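Local coordinates for botulinum neurotoxin type C1 (Clostridium botulinum, PDB 3R4S), which binds gangliosides through this receptor-binding part of its heavy chain, an interaction on which cell entry of the neurotoxin, a probable zinc endopeptidase, depends, at residues Ala31-Glu36 with Gly59-Thr64; Asn87-Asn92 with Pro142-Trp147. All blocks are in the same frame, centred on the assembly; numbering follows the deposited sequence.

Interaction 1: Ala31-Glu36 with Gly59-Thr64; sequences AEVSEE and GKVIVT
Glu32 O is gripped by one straight hydrogen bond, from Thr64 N at 2.7 Å with 175° at the hydrogen and the donor in the carbonyl plane, and is further approached by the CA-H of Val63. This is the tightest link of a regular antiparallel beta ladder in the lectin-like (concanavalin-type) half of the receptor-binding region. Hydrogen-bonded pairs Glu32-Thr64, Ser34-Ile62 and Glu36-Lys60 alternate with non-hydrogen-bonded Val33-Val63 and Glu35-Val61, giving six backbone bonds between strands whose directions differ by 165°. Only Glu32 N sits above its acceptor's carbonyl plane, at Thr64 O; the bond from Lys60 N to Glu36 O is the most bent, at 137°.

On its other side strand 60-64 pairs antiparallel with strand 185-192. The face carrying Val33, Glu35, Val61 and Val63 packs on Leu14, Leu16 and Leu23. There CG1 of Val33 and CG1 of Val61 lie alongside at 4.1 Å, Ala31 CB meets Val63 CG1 at 3.8 Å, and the bent Glu35 chain lies beside Val61.

The other face is mostly polar around Ile62. Glu36 and Lys60 run side by side, but Glu36 OE1 stays 4.4 Å from Lys60 NZ, too far for a salt bridge. Glu36 OE2 instead lies 3.8 Å from Ile62 CD1.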
loop_
_atom_site.group_PDB
_atom_site.type_symbol
_atom_site.label_atom_id
_atom_site.label_comp_id
_atom_site.label_asym_id
_atom_site.label_seq_id
_atom_site.Cartn_x
_atom_site.Cartn_y
_atom_site.Cartn_z
ATOM N N ALA A 31 11.035 12.046 -24.840
ATOM C CA ALA A 31 11.228 10.634 -25.142
ATOM C C ALA A 31 10.023 10.149 -25.927
ATOM O O ALA A 31 8.915 10.636 -25.735
ATOM C CB ALA A 31 11.402 9.809 -23.864
ATOM N N GLU A 32 10.242 9.198 -26.821
ATOM C CA GLU A 32 9.155 8.571 -27.553
ATOM C C GLU A 32 8.598 7.419 -26.726
ATOM O O GLU A 32 9.350 6.641 -26.138
ATOM C CB GLU A 32 9.666 8.051 -28.901
ATOM C CG GLU A 32 8.724 7.065 -29.584
ATOM C CD GLU A 32 9.388 6.295 -30.728
ATOM O OE1 GLU A 32 10.502 6.684 -31.160
ATOM O OE2 GLU A 32 8.786 5.296 -31.192
ATOM N N VAL A 33 7.279 7.316 -26.671
ATOM C CA VAL A 33 6.628 6.282 -25.889
ATOM C C VAL A 33 5.620 5.551 -26.748
ATOM O O VAL A 33 4.746 6.175 -27.343
ATOM C CB VAL A 33 5.865 6.876 -24.687
ATOM C CG1 VAL A 33 5.258 5.750 -23.837
ATOM C CG2 VAL A 33 6.768 7.772 -23.858
ATOM N N SER A 34 5.726 4.233 -26.807
ATOM C CA SER A 34 4.717 3.458 -27.511
ATOM C C SER A 34 4.179 2.306 -26.665
ATOM O O SER A 34 4.821 1.861 -25.708
ATOM C CB SER A 34 5.257 2.956 -28.851
ATOM O OG SER A 34 6.305 2.034 -28.665
ATOM N N GLU A 35 2.984 1.843 -27.011
ATOM C CA GLU A 35 2.367 0.707 -26.338
ATOM C C GLU A 35 2.077 -0.400 -27.328
ATOM O O GLU A 35 1.735 -0.143 -28.483
ATOM C CB GLU A 35 1.057 1.107 -25.679
ATOM C CG GLU A 35 1.218 1.959 -24.454
ATOM C CD GLU A 35 0.955 3.416 -24.732
ATOM O OE1 GLU A 35 -0.005 3.978 -24.144
ATOM O OE2 GLU A 35 1.704 3.995 -25.547
ATOM N N GLU A 36 2.214 -1.633 -26.855
ATOM C CA GLU A 36 1.848 -2.816 -27.616
ATOM C C GLU A 36 1.131 -3.761 -26.672
ATOM O O GLU A 36 1.439 -3.804 -25.482
ATOM C CB GLU A 36 3.097 -3.504 -28.177
ATOM C CG GLU A 36 3.890 -2.637 -29.141
ATOM C CD GLU A 36 5.164 -3.304 -29.628
ATOM O OE1 GLU A 36 5.293 -4.536 -29.465
ATOM O OE2 GLU A 36 6.034 -2.589 -30.180
ATOM N N GLY A 59 0.809 -6.728 -22.294
ATOM C CA GLY A 59 1.178 -5.341 -22.482
ATOM C C GLY A 59 2.673 -5.092 -22.441
ATOM O O GLY A 59 3.425 -5.743 -21.713
ATOM N N LYS A 60 3.089 -4.110 -23.223
ATOM C CA LYS A 60 4.483 -3.741 -23.351
ATOM C C LYS A 60 4.490 -2.220 -23.536
ATOM O O LYS A 60 3.845 -1.708 -24.445
ATOM C CB LYS A 60 5.052 -4.451 -24.591
ATOM C CG LYS A 60 6.552 -4.427 -24.762
ATOM C CD LYS A 60 6.960 -5.262 -25.995
ATOM C CE LYS A 60 8.463 -5.255 -26.203
ATOM N NZ LYS A 60 8.879 -5.973 -27.451
ATOM N N VAL A 61 5.180 -1.493 -22.659
ATOM C CA VAL A 61 5.353 -0.060 -22.847
ATOM C C VAL A 61 6.824 0.209 -23.113
ATOM O O VAL A 61 7.672 -0.140 -22.299
ATOM C CB VAL A 61 4.900 0.751 -21.622
ATOM C CG1 VAL A 61 5.220 2.232 -21.813
ATOM C CG2 VAL A 61 3.407 0.547 -21.350
ATOM N N ILE A 62 7.126 0.818 -24.256
ATOM C CA ILE A 62 8.504 1.060 -24.641
ATOM C C ILE A 62 8.822 2.553 -24.643
ATOM O O ILE A 62 8.185 3.322 -25.362
ATOM C CB ILE A 62 8.783 0.505 -26.039
ATOM C CG1 ILE A 62 8.353 -0.958 -26.129
ATOM C CG2 ILE A 62 10.244 0.668 -26.392
ATOM C CD1 ILE A 62 8.481 -1.528 -27.516
ATOM N N VAL A 63 9.798 2.958 -23.832
ATOM C CA VAL A 63 10.243 4.352 -23.800
ATOM C C VAL A 63 11.580 4.449 -24.521
ATOM O O VAL A 63 12.531 3.730 -24.182
ATOM C CB VAL A 63 10.427 4.866 -22.362
ATOM C CG1 VAL A 63 10.900 6.313 -22.370
ATOM C CG2 VAL A 63 9.131 4.726 -21.563
ATOM N N THR A 64 11.653 5.319 -25.525
ATOM C CA THR A 64 12.899 5.539 -26.255
ATOM C C THR A 64 13.379 6.957 -26.016
ATOM O O THR A 64 12.804 7.922 -26.526
ATOM C CB THR A 64 12.742 5.274 -27.755
ATOM O OG1 THR A 64 12.254 3.943 -27.944
ATOM C CG2 THR A 64 14.086 5.431 -28.479
#

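Interaction 2: Asn87-Asn92 with Pro142-Trp147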
loop_
_atom_site.group_PDB
_atom_site.type_symbol
_atom_site.label_atom_id
_atom_site.label_comp_id
_atom_site.label_asym_id
_atom_site.label_seq_id
_atom_site.Cartn_x
_atom_site.Cartn_y
_atom_site.Cartn_z
ATOM N N ASN A 87 0.347 -7.708 -8.016
ATOM C CA ASN A 87 -0.643 -8.644 -7.470
ATOM C C ASN A 87 -0.707 -9.900 -8.329
ATOM O O ASN A 87 -0.839 -9.809 -9.544
ATOM C CB ASN A 87 -2.029 -8.000 -7.409
ATOM C CG ASN A 87 -3.034 -8.844 -6.620
ATOM O OD1 ASN A 87 -2.825 -9.145 -5.447
ATOM N ND2 ASN A 87 -4.131 -9.212 -7.264
ATOM N N LYS A 88 -0.590 -11.075 -7.724
ATOM C CA LYS A 88 -0.389 -11.262 -6.299
ATOM C C LYS A 88 1.086 -11.620 -6.070
ATOM O O LYS A 88 1.581 -12.632 -6.569
ATOM C CB LYS A 88 -1.312 -12.393 -5.832
ATOM C CG LYS A 88 -1.327 -12.702 -4.339
ATOM C CD LYS A 88 -2.271 -13.894 -4.068
ATOM C CE LYS A 88 -2.287 -14.309 -2.588
ATOM N NZ LYS A 88 -3.138 -15.513 -2.317
ATOM N N TRP A 89 1.795 -10.764 -5.341
ATOM C CA TRP A 89 3.226 -10.939 -5.127
ATOM C C TRP A 89 3.487 -11.945 -4.002
ATOM O O TRP A 89 3.840 -11.576 -2.883
ATOM C CB TRP A 89 3.884 -9.589 -4.821
ATOM C CG TRP A 89 5.392 -9.624 -4.794
ATOM C CD1 TRP A 89 6.199 -10.690 -5.080
ATOM C CD2 TRP A 89 6.268 -8.535 -4.458
ATOM N NE1 TRP A 89 7.525 -10.331 -4.939
ATOM C CE2 TRP A 89 7.590 -9.017 -4.551
ATOM C CE3 TRP A 89 6.061 -7.204 -4.078
ATOM C CZ2 TRP A 89 8.702 -8.210 -4.282
ATOM C CZ3 TRP A 89 7.169 -6.402 -3.807
ATOM C CH2 TRP A 89 8.468 -6.907 -3.913
ATOM N N VAL A 90 3.304 -13.223 -4.313
ATOM C CA VAL A 90 3.496 -14.285 -3.332
ATOM C C VAL A 90 4.973 -14.525 -3.078
ATOM O O VAL A 90 5.829 -14.165 -3.891
ATOM C CB VAL A 90 2.803 -15.586 -3.769
ATOM C CG1 VAL A 90 1.285 -15.366 -3.831
ATOM C CG2 VAL A 90 3.326 -16.036 -5.115
ATOM N N SER A 91 5.274 -15.131 -1.939
ATOM C CA SER A 91 6.651 -15.289 -1.497
ATOM C C SER A 91 7.460 -16.259 -2.353
ATOM O O SER A 91 8.683 -16.249 -2.300
ATOM C CB SER A 91 6.685 -15.736 -0.028
ATOM O OG SER A 91 6.030 -16.982 0.142
ATOM N N ASN A 92 6.790 -17.098 -3.135
ATOM C CA ASN A 92 7.511 -18.029 -4.005
ATOM C C ASN A 92 7.380 -17.660 -5.486
ATOM O O ASN A 92 7.365 -18.530 -6.363
ATOM C CB ASN A 92 7.044 -19.470 -3.772
ATOM C CG ASN A 92 5.589 -19.676 -4.150
ATOM O OD1 ASN A 92 4.823 -18.718 -4.246
ATOM N ND2 ASN A 92 5.200 -20.930 -4.374
ATOM N N PRO A 142 -0.770 -13.380 2.366
ATOM C CA PRO A 142 -1.629 -13.159 1.195
ATOM C C PRO A 142 -0.877 -12.498 0.034
ATOM O O PRO A 142 -1.473 -12.279 -1.015
ATOM C CB PRO A 142 -2.701 -12.195 1.719
ATOM C CG PRO A 142 -2.545 -12.183 3.219
ATOM C CD PRO A 142 -1.125 -12.501 3.491
ATOM N N GLY A 143 0.400 -12.173 0.226
ATOM C CA GLY A 143 1.202 -11.513 -0.800
ATOM C C GLY A 143 1.391 -10.030 -0.514
ATOM O O GLY A 143 0.533 -9.412 0.117
ATOM N N TYR A 144 2.502 -9.448 -0.966
ATOM C CA TYR A 144 2.730 -8.020 -0.748
ATOM C C TYR A 144 2.079 -7.257 -1.895
ATOM O O TYR A 144 2.753 -6.774 -2.799
ATOM C CB TYR A 144 4.231 -7.708 -0.637
ATOM C CG TYR A 144 4.565 -6.323 -0.090
ATOM C CD1 TYR A 144 4.649 -6.093 1.280
ATOM C CD2 TYR A 144 4.813 -5.254 -0.946
ATOM C CE1 TYR A 144 4.964 -4.835 1.781
ATOM C CE2 TYR A 144 5.128 -3.988 -0.454
ATOM C CZ TYR A 144 5.200 -3.784 0.909
ATOM O OH TYR A 144 5.503 -2.521 1.394
ATOM N N ASN A 145 0.755 -7.177 -1.862
ATOM C CA ASN A 145 -0.007 -6.686 -2.998
ATOM C C ASN A 145 -0.330 -5.199 -2.946
ATOM O O ASN A 145 -1.330 -4.753 -3.512
ATOM C CB ASN A 145 -1.293 -7.494 -3.111
ATOM C CG ASN A 145 -1.044 -8.980 -2.979
ATOM O OD1 ASN A 145 -0.066 -9.509 -3.519
ATOM N ND2 ASN A 145 -1.922 -9.664 -2.255
ATOM N N LYS A 146 0.521 -4.428 -2.279
ATOM C CA LYS A 146 0.231 -3.019 -2.062
ATOM C C LYS A 146 1.118 -2.072 -2.865
ATOM O O LYS A 146 2.241 -2.408 -3.242
ATOM C CB LYS A 146 0.331 -2.693 -0.574
ATOM C CG LYS A 146 1.723 -2.799 -0.008
ATOM C CD LYS A 146 1.669 -2.822 1.535
ATOM C CE LYS A 146 1.060 -4.124 2.059
ATOM N NZ LYS A 146 1.073 -4.211 3.563
ATOM N N TRP A 147 0.591 -0.888 -3.139
ATOM C CA TRP A 147 1.384 0.157 -3.768
ATOM C C TRP A 147 2.598 0.456 -2.899
ATOM O O TRP A 147 2.477 0.558 -1.673
ATOM C CB TRP A 147 0.559 1.432 -3.908
ATOM C CG TRP A 147 -0.339 1.464 -5.104
ATOM C CD1 TRP A 147 -1.704 1.339 -5.118
ATOM C CD2 TRP A 147 0.064 1.662 -6.467
ATOM N NE1 TRP A 147 -2.177 1.439 -6.415
ATOM C CE2 TRP A 147 -1.112 1.649 -7.260
ATOM C CE3 TRP A 147 1.304 1.851 -7.095
ATOM C CZ2 TRP A 147 -1.083 1.819 -8.652
ATOM C CZ3 TRP A 147 1.335 2.024 -8.489
ATOM C CH2 TRP A 147 0.149 1.999 -9.249
#
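Two hydrogen bonds join the turn at Asn87-Asn92 to the one at Pro142-Trp147, a loop-to-loop contact at the end of the lectin-like sandwich that faces the C-terminal trefoil half. Asn145 OD1 accepts from Trp89 N at 2.9 Å, the donor lying nearly along the C=O axis although the angle at hydrogen is only 141°. The second bond, Tyr144 N to Trp89 O, is longer at 3.2 Å and comes from above the carbonyl plane. Within its own segment, Asn145 ND2 donates to Pro142 O, which would use both ends of the buried amide and probably fixes its rotation, although the place of Pro142 O is less certain. Asn145 CG stands anti to its carbonyl carbon (chi1 -46°), which brings OD1 up to the Lys88 backbone, 3.3 Å from Lys88 CA. The extended Lys88 chain runs past Pro142, and Lys88 NZ hydrogen-bonds to Asn280 O, with a weak, long ion pair to Asp281.

Backbone shape sets the two loops. Trp89 and Tyr144 are each the centre of an inverse gamma turn, and a cis peptide bond precedes Lys88. Gly143 adopts a conformation in which a CB would press on the preceding carbonyl O.

Apolar packing is carried by two rings. The six-membered ring of Trp89 and the ring of Tyr144 meet obliquely, their planes 89° apart. Tyr135 contacts both, edge-to-face with Trp89, whose NE1 bonds to Ser114 O. Tyr144 O lies at the indole edge, near its plane, and Trp89 CZ3 reaches Tyr144 CD2 at 3.9 Å.

How the interactions relate
Both contacts belong to the lectin-like half, but their centres lie 26 Å apart and their nearest atoms about 13 Å apart, without touching. Interaction 1 is peripheral, 26 Å from the chain centre, and ties strand to strand within one sheet; interaction 2 is 11 Å from that centre and ties loops that lead out of strand 77-87 and into strand 148-155, neighbours in the other large sheet. Both are partly buried, with two exposed residues in interaction 1 and none among the touching residues of interaction 2. Repeated backbone bonds and aliphatic packing dominate the first (538 Å² buried); a side-chain amide, two aromatic rings and a glycine in a backbone conformation that suits it mark the second (321 Å²), which also meets the trefoil half at Asn280, Phe282 and Tyr365.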